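Ketol-acid reductoisomerase (NAD(+)) (uncultured archaeon GZfos26G2, PDB 4XDY) catalyses the magnesium-dependent alkyl migration and NADH-dependent reduction of (S)-2-acetolactate to (R)-2,3-dihydroxy-isovalerate in branched-chain amino acid biosynthesis. Local coordinates at residues 11-16 / 169-174; 127-132 / 156-161; 213-218 / 314-319. One frame throughout, in Å; residues are numbered along the deposited sequence.

Interaction 1 (11-16 / 169-174)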
ATOM      1  N   ASP A  11      -7.836   3.246  31.266  1.00 27.79           N
ATOM      2  CA  ASP A  11      -9.213   3.233  30.737  1.00 29.70           C
ATOM      3  C   ASP A  11     -10.333   2.937  31.705  1.00 31.59           C
ATOM      4  O   ASP A  11     -11.459   2.839  31.286  1.00 29.79           O
ATOM      5  CB  ASP A  11      -9.334   2.337  29.538  1.00 34.50           C
ATOM      6  CG  ASP A  11      -9.007   0.902  29.855  1.00 46.10           C
ATOM      7  OD1 ASP A  11      -9.241   0.489  30.997  1.00 40.84           O
ATOM      8  OD2 ASP A  11      -8.550   0.190  28.951  1.00 49.77           O
ATOM      9  N   SER A  12     -10.056   2.922  33.003  1.00 34.40           N
ATOM     10  CA  SER A  12     -11.063   2.522  33.969  1.00 30.61           C
ATOM     11  C   SER A  12     -12.225   3.479  34.110  1.00 29.98           C
ATOM     12  O   SER A  12     -13.307   3.040  34.455  1.00 30.32           O
ATOM     13  CB  SER A  12     -10.386   2.269  35.343  1.00 32.17           C
ATOM     14  OG  SER A  12      -9.723   3.396  35.802  1.00 38.38           O
ATOM     15  N   ILE A  13     -12.075   4.773  33.784  1.00 27.63           N
ATOM     16  CA  ILE A  13     -13.213   5.654  33.768  1.00 27.93           C
ATOM     17  C   ILE A  13     -14.472   5.138  32.967  1.00 29.03           C
ATOM     18  O   ILE A  13     -15.621   5.496  33.276  1.00 32.31           O
ATOM     19  CB  ILE A  13     -12.873   7.090  33.344  1.00 30.17           C
ATOM     20  CG1 ILE A  13     -13.999   8.024  33.781  1.00 33.56           C
ATOM     21  CG2 ILE A  13     -12.630   7.209  31.812  1.00 32.15           C
ATOM     22  CD1 ILE A  13     -13.654   9.473  33.671  1.00 33.46           C
ATOM     23  N   LEU A  14     -14.213   4.382  31.905  1.00 30.52           N
ATOM     24  CA  LEU A  14     -15.299   3.874  31.018  1.00 31.96           C
ATOM     25  C   LEU A  14     -16.110   2.750  31.646  1.00 36.01           C
ATOM     26  O   LEU A  14     -17.208   2.440  31.150  1.00 36.45           O
ATOM     27  CB  LEU A  14     -14.731   3.389  29.694  1.00 36.02           C
ATOM     28  CG  LEU A  14     -14.068   4.454  28.835  1.00 34.37           C
ATOM     29  CD1 LEU A  14     -13.691   3.844  27.488  1.00 36.58           C
ATOM     30  CD2 LEU A  14     -14.965   5.656  28.644  1.00 33.04           C
ATOM     31  N   ARG A  15     -15.574   2.159  32.715  1.00 36.47           N
ATOM     32  CA  ARG A  15     -16.307   1.184  33.562  1.00 42.78           C
ATOM     33  C   ARG A  15     -17.766   1.545  33.839  1.00 40.92           C
ATOM     34  O   ARG A  15     -18.623   0.732  33.769  1.00 48.73           O
ATOM     35  CB  ARG A  15     -15.575   0.995  34.910  1.00 45.99           C
ATOM     36  N   ASP A  16     -18.107   2.744  34.175  1.00 42.94           N
ATOM     37  CA  ASP A  16     -19.554   2.955  34.406  1.00 52.65           C
ATOM     38  C   ASP A  16     -20.043   4.040  33.432  1.00 56.11           C
ATOM     39  O   ASP A  16     -20.778   4.970  33.790  1.00 49.10           O
ATOM     40  CB  ASP A  16     -19.785   3.348  35.848  1.00 61.85           C
ATOM     41  CG  ASP A  16     -18.674   4.216  36.356  1.00 68.75           C
ATOM     42  OD1 ASP A  16     -18.120   4.983  35.522  1.00 69.53           O
ATOM     43  OD2 ASP A  16     -18.304   4.084  37.539  1.00 71.04           O
ATOM     44  N   ALA A 169     -11.689  10.655  26.658  1.00 24.51           N
ATOM     45  CA  ALA A 169     -11.177  10.526  25.241  1.00 22.44           C
ATOM     46  C   ALA A 169     -10.024   9.558  25.188  1.00 22.14           C
ATOM     47  O   ALA A 169     -10.027   8.576  24.443  1.00 21.87           O
ATOM     48  CB  ALA A 169     -10.865  11.904  24.656  1.00 23.08           C
ATOM     49  N   LEU A 170      -9.023   9.715  26.083  1.00 23.38           N
ATOM     50  CA  LEU A 170      -7.886   8.819  26.030  1.00 20.83           C
ATOM     51  C   LEU A 170      -8.307   7.378  26.332  1.00 20.26           C
ATOM     52  O   LEU A 170      -7.776   6.407  25.764  1.00 22.80           O
ATOM     53  CB  LEU A 170      -6.733   9.277  26.965  1.00 22.61           C
ATOM     54  CG  LEU A 170      -6.046  10.579  26.581  1.00 22.98           C
ATOM     55  CD1 LEU A 170      -5.133  11.021  27.711  1.00 26.94           C
ATOM     56  CD2 LEU A 170      -5.164  10.456  25.334  1.00 23.65           C
ATOM     57  N   ALA A 171      -9.234   7.260  27.284  1.00 23.37           N
ATOM     58  CA  ALA A 171      -9.669   5.955  27.755  1.00 23.95           C
ATOM     59  C   ALA A 171     -10.297   5.211  26.579  1.00 26.13           C
ATOM     60  O   ALA A 171     -10.062   4.027  26.382  1.00 24.23           O
ATOM     61  CB  ALA A 171     -10.653   6.097  28.868  1.00 26.12           C
ATOM     62  N   MET A 172     -11.087   5.948  25.808  1.00 25.65           N
ATOM     63  CA  MET A 172     -11.737   5.352  24.612  1.00 24.20           C
ATOM     64  C   MET A 172     -10.682   4.766  23.663  1.00 22.15           C
ATOM     65  O   MET A 172     -10.838   3.646  23.151  1.00 23.07           O
ATOM     66  CB  MET A 172     -12.639   6.403  23.943  1.00 24.11           C
ATOM     67  CG  MET A 172     -13.934   6.652  24.608  1.00 23.67           C
ATOM     68  SD  MET A 172     -14.834   7.999  23.878  1.00 25.62           S
ATOM     69  CE  MET A 172     -15.391   7.193  22.332  1.00 24.76           C
ATOM     70  N   THR A 173      -9.562   5.479  23.472  1.00 21.41           N
ATOM     71  CA  THR A 173      -8.538   5.008  22.527  1.00 22.37           C
ATOM     72  C   THR A 173      -7.790   3.816  23.029  1.00 21.77           C
ATOM     73  O   THR A 173      -7.369   2.924  22.297  1.00 22.94           O
ATOM     74  CB  THR A 173      -7.518   6.094  22.111  1.00 25.74           C
ATOM     75  OG1 THR A 173      -6.639   6.403  23.215  1.00 23.65           O
ATOM     76  CG2 THR A 173      -8.224   7.359  21.524  1.00 24.67           C
ATOM     77  N   LYS A 174      -7.673   3.742  24.363  1.00 22.56           N
ATOM     78  CA  LYS A 174      -7.031   2.557  24.932  1.00 22.29           C
ATOM     79  C   LYS A 174      -7.940   1.319  24.825  1.00 21.75           C
ATOM     80  O   LYS A 174      -7.474   0.233  24.481  1.00 24.06           O
ATOM     81  CB  LYS A 174      -6.664   2.811  26.412  1.00 22.90           C
ATOM     82  CG  LYS A 174      -5.948   1.549  26.958  1.00 27.22           C
ATOM     83  CD  LYS A 174      -5.399   1.643  28.355  1.00 36.06           C
ATOM     84  CE  LYS A 174      -4.648   0.319  28.638  1.00 34.99           C
ATOM     85  NZ  LYS A 174      -3.821   0.653  29.799  1.00 37.02           N
TER
HETATM   86  O   HOH W   1      -6.320   0.669  31.295  1.00 45.30           O
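Ala171, on helix 165-175, is the point on which the loop 11-16 closes. Its CB fits among three residues of the loop: CG2 of Ile13 lies 3.7 Å from Ala171 CB, Leu14 CG stands 3.8 Å from that same methyl, and the backbone of Asp11 comes equally near, the CA atoms of Asp11 and Ala171 being just 4.1 Å apart. With no more than a methyl on this residue, the loop backbone comes right up to the helix. Leu14 then reaches past the methyl and onto the helix backbone. Its CD1 sits 3.7 Å from Met172 N and also touches Met172 CG. Leu14 and Ala171 are both buried, and this is the tight half of the contact.

The other half is looser and wetter. Asp11 and Lys174 are both partly exposed, and their side chains cross at about a right angle. The Asp11 carboxylate lies against the aliphatic part of the lysine, OD2 standing 3.5 Å from Lys174 CD. With CG anti to the backbone N (chi1 -178°) and the rest of the chain extended, the lysine runs on past the carboxylate, leaving NZ 4.8 Å from Asp11 OD2, charges opposite but not in contact. The ammonium instead donates to the backbone oxygens of Val9 and Asp6, and to a water 2.9 Å from Lys174 NZ. That water also accepts from Asp11 N, so it bridges loop and helix where no direct hydrogen bond does.

The opposite side of helix 165-175 packs on strands 128-134 and 153-157. The arrangement is a loop leading into the first strand, 18-22, of the N-terminal Rossmann domain, laid over the outer face of a helix that covers the sheet.

Interaction 2 (127-132 / 156-161)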
ATOM      1  N   VAL A 127     -21.292  20.882  28.076  1.00 24.02           N
ATOM      2  CA  VAL A 127     -20.916  19.504  27.740  1.00 22.13           C
ATOM      3  C   VAL A 127     -19.456  19.405  27.369  1.00 20.60           C
ATOM      4  O   VAL A 127     -18.882  20.340  26.848  1.00 25.17           O
ATOM      5  CB  VAL A 127     -21.813  18.876  26.555  1.00 24.83           C
ATOM      6  CG1 VAL A 127     -23.285  18.951  26.932  1.00 26.18           C
ATOM      7  CG2 VAL A 127     -21.526  19.593  25.264  1.00 31.58           C
ATOM      8  N   ASP A 128     -18.863  18.273  27.644  1.00 21.69           N
ATOM      9  CA  ASP A 128     -17.502  18.081  27.240  1.00 19.93           C
ATOM     10  C   ASP A 128     -17.570  17.886  25.677  1.00 21.93           C
ATOM     11  O   ASP A 128     -18.558  17.293  25.157  1.00 21.60           O
ATOM     12  CB  ASP A 128     -16.920  16.889  27.850  1.00 21.01           C
ATOM     13  CG  ASP A 128     -16.634  17.012  29.420  1.00 23.62           C
ATOM     14  OD1 ASP A 128     -16.446  18.119  29.882  1.00 23.69           O
ATOM     15  OD2 ASP A 128     -16.486  15.925  30.013  1.00 24.61           O
ATOM     16  N   VAL A 129     -16.483  18.259  25.017  1.00 22.25           N
ATOM     17  CA  VAL A 129     -16.383  18.086  23.539  1.00 19.27           C
ATOM     18  C   VAL A 129     -15.004  17.517  23.228  1.00 19.03           C
ATOM     19  O   VAL A 129     -13.956  18.173  23.510  1.00 20.99           O
ATOM     20  CB  VAL A 129     -16.647  19.378  22.767  1.00 21.93           C
ATOM     21  CG1 VAL A 129     -16.540  19.155  21.211  1.00 23.21           C
ATOM     22  CG2 VAL A 129     -17.981  19.941  23.086  1.00 23.88           C
ATOM     23  N   ILE A 130     -15.008  16.289  22.738  1.00 18.50           N
ATOM     24  CA  ILE A 130     -13.826  15.515  22.548  1.00 19.88           C
ATOM     25  C   ILE A 130     -13.760  14.918  21.142  1.00 19.72           C
ATOM     26  O   ILE A 130     -14.788  14.790  20.472  1.00 19.47           O
ATOM     27  CB  ILE A 130     -13.658  14.432  23.609  1.00 20.73           C
ATOM     28  CG1 ILE A 130     -14.866  13.540  23.627  1.00 22.33           C
ATOM     29  CG2 ILE A 130     -13.470  15.136  24.975  1.00 21.23           C
ATOM     30  CD1 ILE A 130     -14.648  12.311  24.429  1.00 23.16           C
ATOM     31  N   MET A 131     -12.572  14.462  20.779  1.00 20.00           N
ATOM     32  CA  MET A 131     -12.366  13.768  19.517  1.00 19.97           C
ATOM     33  C   MET A 131     -11.382  12.655  19.686  1.00 18.81           C
ATOM     34  O   MET A 131     -10.291  12.834  20.289  1.00 19.08           O
ATOM     35  CB  MET A 131     -11.862  14.736  18.396  1.00 21.11           C
ATOM     36  CG  MET A 131     -11.518  13.843  17.252  1.00 23.47           C
ATOM     37  SD  MET A 131     -11.420  14.804  15.817  1.00 34.44           S
ATOM     38  CE  MET A 131     -10.126  15.518  16.189  1.00 13.38           C
ATOM     39  N   VAL A 132     -11.751  11.474  19.207  1.00 17.75           N
ATOM     40  CA  VAL A 132     -10.860  10.341  19.064  1.00 17.71           C
ATOM     41  C   VAL A 132     -10.797   9.951  17.577  1.00 19.74           C
ATOM     42  O   VAL A 132     -11.762   9.355  17.039  1.00 20.01           O
ATOM     43  CB  VAL A 132     -11.236   9.179  19.988  1.00 22.00           C
ATOM     44  CG1 VAL A 132     -11.177   9.674  21.465  1.00 23.13           C
ATOM     45  CG2 VAL A 132     -12.679   8.631  19.737  1.00 20.90           C
ATOM     46  N   ALA A 156      -8.173  14.994  20.796  1.00 21.35           N
ATOM     47  CA  ALA A 156      -8.335  16.388  21.052  1.00 20.81           C
ATOM     48  C   ALA A 156      -9.488  16.662  22.050  1.00 21.41           C
ATOM     49  O   ALA A 156     -10.432  15.894  22.131  1.00 21.34           O
ATOM     50  CB  ALA A 156      -8.590  17.172  19.815  1.00 20.42           C
ATOM     51  N   VAL A 157      -9.375  17.792  22.740  1.00 22.95           N
ATOM     52  CA  VAL A 157     -10.399  18.275  23.664  1.00 21.63           C
ATOM     53  C   VAL A 157     -10.692  19.705  23.389  1.00 21.95           C
ATOM     54  O   VAL A 157      -9.818  20.573  23.455  1.00 25.23           O
ATOM     55  CB  VAL A 157      -9.962  18.090  25.160  1.00 23.01           C
ATOM     56  CG1 VAL A 157     -11.088  18.611  26.047  1.00 22.53           C
ATOM     57  CG2 VAL A 157      -9.649  16.666  25.453  1.00 26.84           C
ATOM     58  N   LYS A 158     -11.942  20.001  23.088  1.00 20.55           N
ATOM     59  CA  LYS A 158     -12.331  21.358  22.743  1.00 21.46           C
ATOM     60  C   LYS A 158     -12.981  22.016  23.990  1.00 23.79           C
ATOM     61  O   LYS A 158     -12.833  23.196  24.150  1.00 23.36           O
ATOM     62  CB  LYS A 158     -13.396  21.318  21.661  1.00 23.93           C
ATOM     63  CG  LYS A 158     -14.018  22.674  21.265  1.00 26.53           C
ATOM     64  CD  LYS A 158     -12.918  23.441  20.547  1.00 33.76           C
ATOM     65  CE  LYS A 158     -13.299  24.718  19.847  1.00 40.76           C
ATOM     66  NZ  LYS A 158     -12.023  24.999  19.098  1.00 39.14           N
ATOM     67  N   GLN A 159     -13.739  21.224  24.769  1.00 25.46           N
ATOM     68  CA  GLN A 159     -14.447  21.739  26.001  1.00 23.65           C
ATOM     69  C   GLN A 159     -14.324  20.680  27.109  1.00 21.96           C
ATOM     70  O   GLN A 159     -14.472  19.476  26.879  1.00 21.59           O
ATOM     71  CB  GLN A 159     -15.942  21.979  25.763  1.00 24.24           C
ATOM     72  CG  GLN A 159     -16.254  23.012  24.725  1.00 26.12           C
ATOM     73  CD  GLN A 159     -17.678  23.415  24.590  1.00 25.56           C
ATOM     74  OE1 GLN A 159     -17.948  24.245  23.741  1.00 32.13           O
ATOM     75  NE2 GLN A 159     -18.602  22.744  25.253  1.00 24.48           N
ATOM     76  N   ASN A 160     -14.101  21.158  28.345  1.00 22.12           N
ATOM     77  CA  ASN A 160     -13.833  20.244  29.470  1.00 23.13           C
ATOM     78  C   ASN A 160     -14.573  20.756  30.759  1.00 24.63           C
ATOM     79  O   ASN A 160     -13.959  20.788  31.884  1.00 23.69           O
ATOM     80  CB  ASN A 160     -12.337  20.216  29.721  1.00 25.56           C
ATOM     81  CG  ASN A 160     -11.951  19.296  30.842  1.00 28.05           C
ATOM     82  OD1 ASN A 160     -12.585  18.271  31.107  1.00 29.12           O
ATOM     83  ND2 ASN A 160     -10.883  19.687  31.530  1.00 31.70           N
ATOM     84  N   PRO A 161     -15.861  21.054  30.636  1.00 22.44           N
ATOM     85  CA  PRO A 161     -16.540  21.526  31.868  1.00 24.03           C
ATOM     86  C   PRO A 161     -16.702  20.486  32.990  1.00 27.27           C
ATOM     87  O   PRO A 161     -16.911  20.894  34.161  1.00 25.41           O
ATOM     88  CB  PRO A 161     -17.896  22.015  31.356  1.00 26.97           C
ATOM     89  CG  PRO A 161     -18.136  21.201  30.119  1.00 25.04           C
ATOM     90  CD  PRO A 161     -16.772  21.186  29.492  1.00 23.04           C
TER
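Val129 and Gln159 pair across two antiparallel strands of the Rossmann-domain sheet, at a classic beta bulge where Lys158 and Gln159 both face Val129. The backbone bonds show it: Val129 O takes Lys158 N at 2.8 Å and, weakly, Gln159 N at 3.3 Å, while Val129 N donates to Gln159 O. Beyond the bulge, Met131 and Ala156 form a hydrogen-bonded pair, each N donating to the other's O.

One side-chain bond extends the ladder. Gln159 NE2 donates to Val127 O at 2.9 Å, with the acceptor near the amide plane and the N-H bent to 144°; NE2 also donates to Pro124 O. An alanine in place of Gln159 would probably leave Val127 O without this donor and open a gap beside Val129 CG2.

Side-chain packing lies on both faces. On the face of Val129, the glutamine crosses the valine obliquely, Val129 CG2 resting 3.9 Å from Gln159 CG, and Val129 CG1 lies beside Lys158 CB. On the face toward helix 165-175, Ile130 CG2 meets Val157 CG2 at 4.1 Å. Met131 lies near His112, predicted to be the active-site residue.

At the start of strand 128-134, Asp128 OD2 is hydrogen-bonded to Ser162 OG, while Asp128 OD1 stands 3.1 Å from Pro161 N, which has no hydrogen to give, so the approach is close without being a hydrogen bond.

Interaction 3 (213-218 / 314-319)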
ATOM      1  N   ASN A 213      -2.813   7.277 -13.482  1.00 17.98           N
ATOM      2  CA  ASN A 213      -1.996   7.854 -14.527  1.00 17.71           C
ATOM      3  C   ASN A 213      -0.921   6.888 -15.005  1.00 18.96           C
ATOM      4  O   ASN A 213      -0.716   6.746 -16.247  1.00 17.74           O
ATOM      5  CB  ASN A 213      -1.369   9.215 -14.110  1.00 19.05           C
ATOM      6  CG  ASN A 213      -2.334  10.347 -14.264  1.00 21.58           C
ATOM      7  OD1 ASN A 213      -2.488  10.874 -15.346  1.00 21.42           O
ATOM      8  ND2 ASN A 213      -2.997  10.749 -13.151  1.00 22.74           N
ATOM      9  N   GLY A 214      -0.273   6.152 -14.087  1.00 18.30           N
ATOM     10  CA  GLY A 214       0.650   5.107 -14.543  1.00 18.28           C
ATOM     11  C   GLY A 214       0.013   4.054 -15.435  1.00 18.98           C
ATOM     12  O   GLY A 214       0.577   3.663 -16.499  1.00 17.91           O
ATOM     13  N   PHE A 215      -1.148   3.592 -15.025  1.00 18.31           N
ATOM     14  CA  PHE A 215      -1.883   2.542 -15.725  1.00 17.25           C
ATOM     15  C   PHE A 215      -2.218   3.069 -17.148  1.00 17.91           C
ATOM     16  O   PHE A 215      -1.991   2.383 -18.144  1.00 18.02           O
ATOM     17  CB  PHE A 215      -3.164   2.244 -14.962  1.00 18.08           C
ATOM     18  CG  PHE A 215      -4.071   1.231 -15.639  1.00 17.87           C
ATOM     19  CD1 PHE A 215      -4.998   1.668 -16.611  1.00 20.28           C
ATOM     20  CD2 PHE A 215      -4.094  -0.095 -15.256  1.00 19.76           C
ATOM     21  CE1 PHE A 215      -5.867   0.785 -17.194  1.00 20.85           C
ATOM     22  CE2 PHE A 215      -4.968  -1.005 -15.881  1.00 19.90           C
ATOM     23  CZ  PHE A 215      -5.826  -0.548 -16.838  1.00 21.12           C
ATOM     24  N   GLU A 216      -2.731   4.301 -17.227  1.00 17.69           N
ATOM     25  CA  GLU A 216      -3.066   4.904 -18.517  1.00 19.09           C
ATOM     26  C   GLU A 216      -1.861   5.045 -19.467  1.00 18.52           C
ATOM     27  O   GLU A 216      -1.922   4.821 -20.656  1.00 17.54           O
ATOM     28  CB  GLU A 216      -3.766   6.236 -18.337  1.00 18.41           C
ATOM     29  CG  GLU A 216      -5.163   6.122 -17.738  1.00 18.83           C
ATOM     30  CD  GLU A 216      -5.876   7.489 -17.592  1.00 20.38           C
ATOM     31  OE1 GLU A 216      -5.266   8.499 -17.957  1.00 23.25           O
ATOM     32  OE2 GLU A 216      -6.981   7.513 -17.024  1.00 21.08           O
ATOM     33  N   VAL A 217      -0.752   5.496 -18.930  1.00 16.46           N
ATOM     34  CA  VAL A 217       0.452   5.582 -19.697  1.00 19.07           C
ATOM     35  C   VAL A 217       0.853   4.267 -20.341  1.00 18.94           C
ATOM     36  O   VAL A 217       1.169   4.230 -21.592  1.00 17.51           O
ATOM     37  CB  VAL A 217       1.587   6.276 -18.907  1.00 18.09           C
ATOM     38  CG1 VAL A 217       2.927   6.098 -19.662  1.00 19.87           C
ATOM     39  CG2 VAL A 217       1.250   7.745 -18.616  1.00 18.04           C
ATOM     40  N   LEU A 218       0.865   3.192 -19.569  1.00 17.96           N
ATOM     41  CA  LEU A 218       1.141   1.880 -20.131  1.00 18.13           C
ATOM     42  C   LEU A 218       0.138   1.471 -21.222  1.00 18.67           C
ATOM     43  O   LEU A 218       0.550   1.027 -22.299  1.00 18.56           O
ATOM     44  CB  LEU A 218       1.232   0.863 -19.021  1.00 17.93           C
ATOM     45  CG  LEU A 218       2.558   1.003 -18.180  1.00 18.70           C
ATOM     46  CD1 LEU A 218       2.435  -0.015 -17.041  1.00 19.47           C
ATOM     47  CD2 LEU A 218       3.759   0.659 -19.004  1.00 19.34           C
ATOM     48  N   GLY A 314     -16.122   3.876 -12.033  1.00 26.81           N
ATOM     49  CA  GLY A 314     -16.554   2.522 -12.224  1.00 25.59           C
ATOM     50  C   GLY A 314     -16.483   2.146 -13.711  1.00 24.26           C
ATOM     51  O   GLY A 314     -16.391   1.010 -14.040  1.00 25.33           O
ATOM     52  N   GLU A 315     -16.435   3.097 -14.608  1.00 24.00           N
ATOM     53  CA  GLU A 315     -16.259   2.825 -16.031  1.00 26.46           C
ATOM     54  C   GLU A 315     -14.776   2.751 -16.448  1.00 29.97           C
ATOM     55  O   GLU A 315     -14.444   2.307 -17.537  1.00 28.60           O
ATOM     56  CB  GLU A 315     -16.990   3.937 -16.839  1.00 32.00           C
ATOM     57  CG  GLU A 315     -18.527   3.938 -16.654  1.00 36.72           C
ATOM     58  CD  GLU A 315     -19.237   5.199 -17.188  1.00 50.09           C
ATOM     59  OE1 GLU A 315     -18.585   6.052 -17.838  1.00 50.76           O
ATOM     60  OE2 GLU A 315     -20.462   5.357 -16.916  1.00 51.79           O
ATOM     61  N   HIS A 316     -13.842   3.154 -15.578  1.00 23.33           N
ATOM     62  CA  HIS A 316     -12.442   3.140 -15.988  1.00 22.32           C
ATOM     63  C   HIS A 316     -11.958   1.730 -16.127  1.00 21.34           C
ATOM     64  O   HIS A 316     -12.244   0.836 -15.316  1.00 21.36           O
ATOM     65  CB  HIS A 316     -11.581   3.929 -14.958  1.00 22.36           C
ATOM     66  CG  HIS A 316     -10.263   4.355 -15.489  1.00 21.22           C
ATOM     67  ND1 HIS A 316      -9.206   3.487 -15.613  1.00 22.71           N
ATOM     68  CD2 HIS A 316      -9.798   5.555 -15.901  1.00 24.42           C
ATOM     69  CE1 HIS A 316      -8.169   4.100 -16.139  1.00 23.23           C
ATOM     70  NE2 HIS A 316      -8.496   5.370 -16.308  1.00 22.58           N
ATOM     71  N   GLN A 317     -11.144   1.529 -17.150  1.00 20.26           N
ATOM     72  CA  GLN A 317     -10.487   0.264 -17.336  1.00 22.30           C
ATOM     73  C   GLN A 317      -9.746  -0.343 -16.146  1.00 20.66           C
ATOM     74  O   GLN A 317      -9.726  -1.544 -15.992  1.00 20.35           O
ATOM     75  CB  GLN A 317      -9.535   0.435 -18.515  1.00 25.85           C
ATOM     76  CG  GLN A 317      -9.313  -0.779 -19.291  1.00 26.24           C
ATOM     77  CD  GLN A 317      -8.471  -0.527 -20.521  1.00 23.79           C
ATOM     78  OE1 GLN A 317      -7.775   0.504 -20.653  1.00 25.17           O
ATOM     79  NE2 GLN A 317      -8.530  -1.453 -21.403  1.00 24.15           N
ATOM     80  N   VAL A 318      -9.114   0.482 -15.308  1.00 17.90           N
ATOM     81  CA  VAL A 318      -8.427  -0.020 -14.155  1.00 20.33           C
ATOM     82  C   VAL A 318      -9.378  -0.769 -13.225  1.00 19.28           C
ATOM     83  O   VAL A 318      -9.051  -1.781 -12.649  1.00 19.86           O
ATOM     84  CB  VAL A 318      -7.611   1.108 -13.461  1.00 20.11           C
ATOM     85  CG1 VAL A 318      -8.519   2.005 -12.686  1.00 20.07           C
ATOM     86  CG2 VAL A 318      -6.574   0.416 -12.608  1.00 21.46           C
ATOM     87  N   GLU A 319     -10.623  -0.286 -13.161  1.00 19.03           N
ATOM     88  CA  GLU A 319     -11.655  -0.881 -12.385  1.00 18.06           C
ATOM     89  C   GLU A 319     -12.321  -2.108 -13.038  1.00 17.74           C
ATOM     90  O   GLU A 319     -12.562  -3.101 -12.395  1.00 18.77           O
ATOM     91  CB  GLU A 319     -12.684   0.214 -11.997  1.00 18.67           C
ATOM     92  CG  GLU A 319     -12.196   1.220 -10.951  1.00 19.28           C
ATOM     93  CD  GLU A 319     -11.885   0.525  -9.626  1.00 19.83           C
ATOM     94  OE1 GLU A 319     -12.792   0.063  -8.926  1.00 22.22           O
ATOM     95  OE2 GLU A 319     -10.663   0.308  -9.348  1.00 19.57           O
TER
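His316, the N-cap of helix 317-327, meets Glu216 and Phe215 of helix 205-220 in the all-helical stretch of the C-terminal knotted domain, and its side chain also makes the capping bond.

From CB outward, chi1 of -161° sets CG of His316 anti to the backbone N, and the ring built on it lies beside Phe215 and Glu216. ND1 turns back on its own segment and accepts from Val318 N at 3.0 Å, almost straight and in the ring plane. CE1, between the two nitrogens, comes 4.0 Å from Phe215 CD1, and the two rings meet obliquely. CD2 passes 3.6 Å from Glu216 OE2. At the tip, NE2 donates to that same OE2. The ring is therefore held through both nitrogens, one gripping its own helix start and the other the neighbouring helix, which leaves it little freedom to rotate.

Two residues on, Val318 lies over one face of the Phe215 ring in a CH-pi contact, Val318 CB 3.9 Å from the centroid and only 1° off the normal. Gln317 CB approaches CE1 of the same ring. Pro225 and Ala228 of helix 225-254 also touch Phe215.

Glu216 has further partners: OE2 forms a salt bridge with Arg212, and OE1 one with Lys276 of the second subunit, tying this site to the dimer interface. These cations would be expected to favour a charged carboxylate. Carboxylate and imidazole are nearly coplanar, 9° apart, and the 2.7 Å bond from His316 NE2 enters Glu216 OE2 by its anti lone pair.

Interactions 1 and 2 belong to one Rossmann domain and share a boundary: helix 165-175, which carries 169-174, packs on strand 128-134, with Ala169 against Ile130 and both Met172 and Thr173 against Val132. Interaction 2 is the backbone-bonded ladder inside the sheet, buried along 127-132 but open at the Lys158 to Pro161 end; interaction 1 lies one layer further out, held by apolar contacts and a water. Interaction 3 stands about 45 Å from interaction 1, centre to centre, in the helical C-terminal domain. It too is only partly buried, Phe215 and Val318 inside, His316 and Glu216 partly exposed. There side chains do the bonding, and the second subunit takes part, whereas it touches neither Rossmann-domain contact.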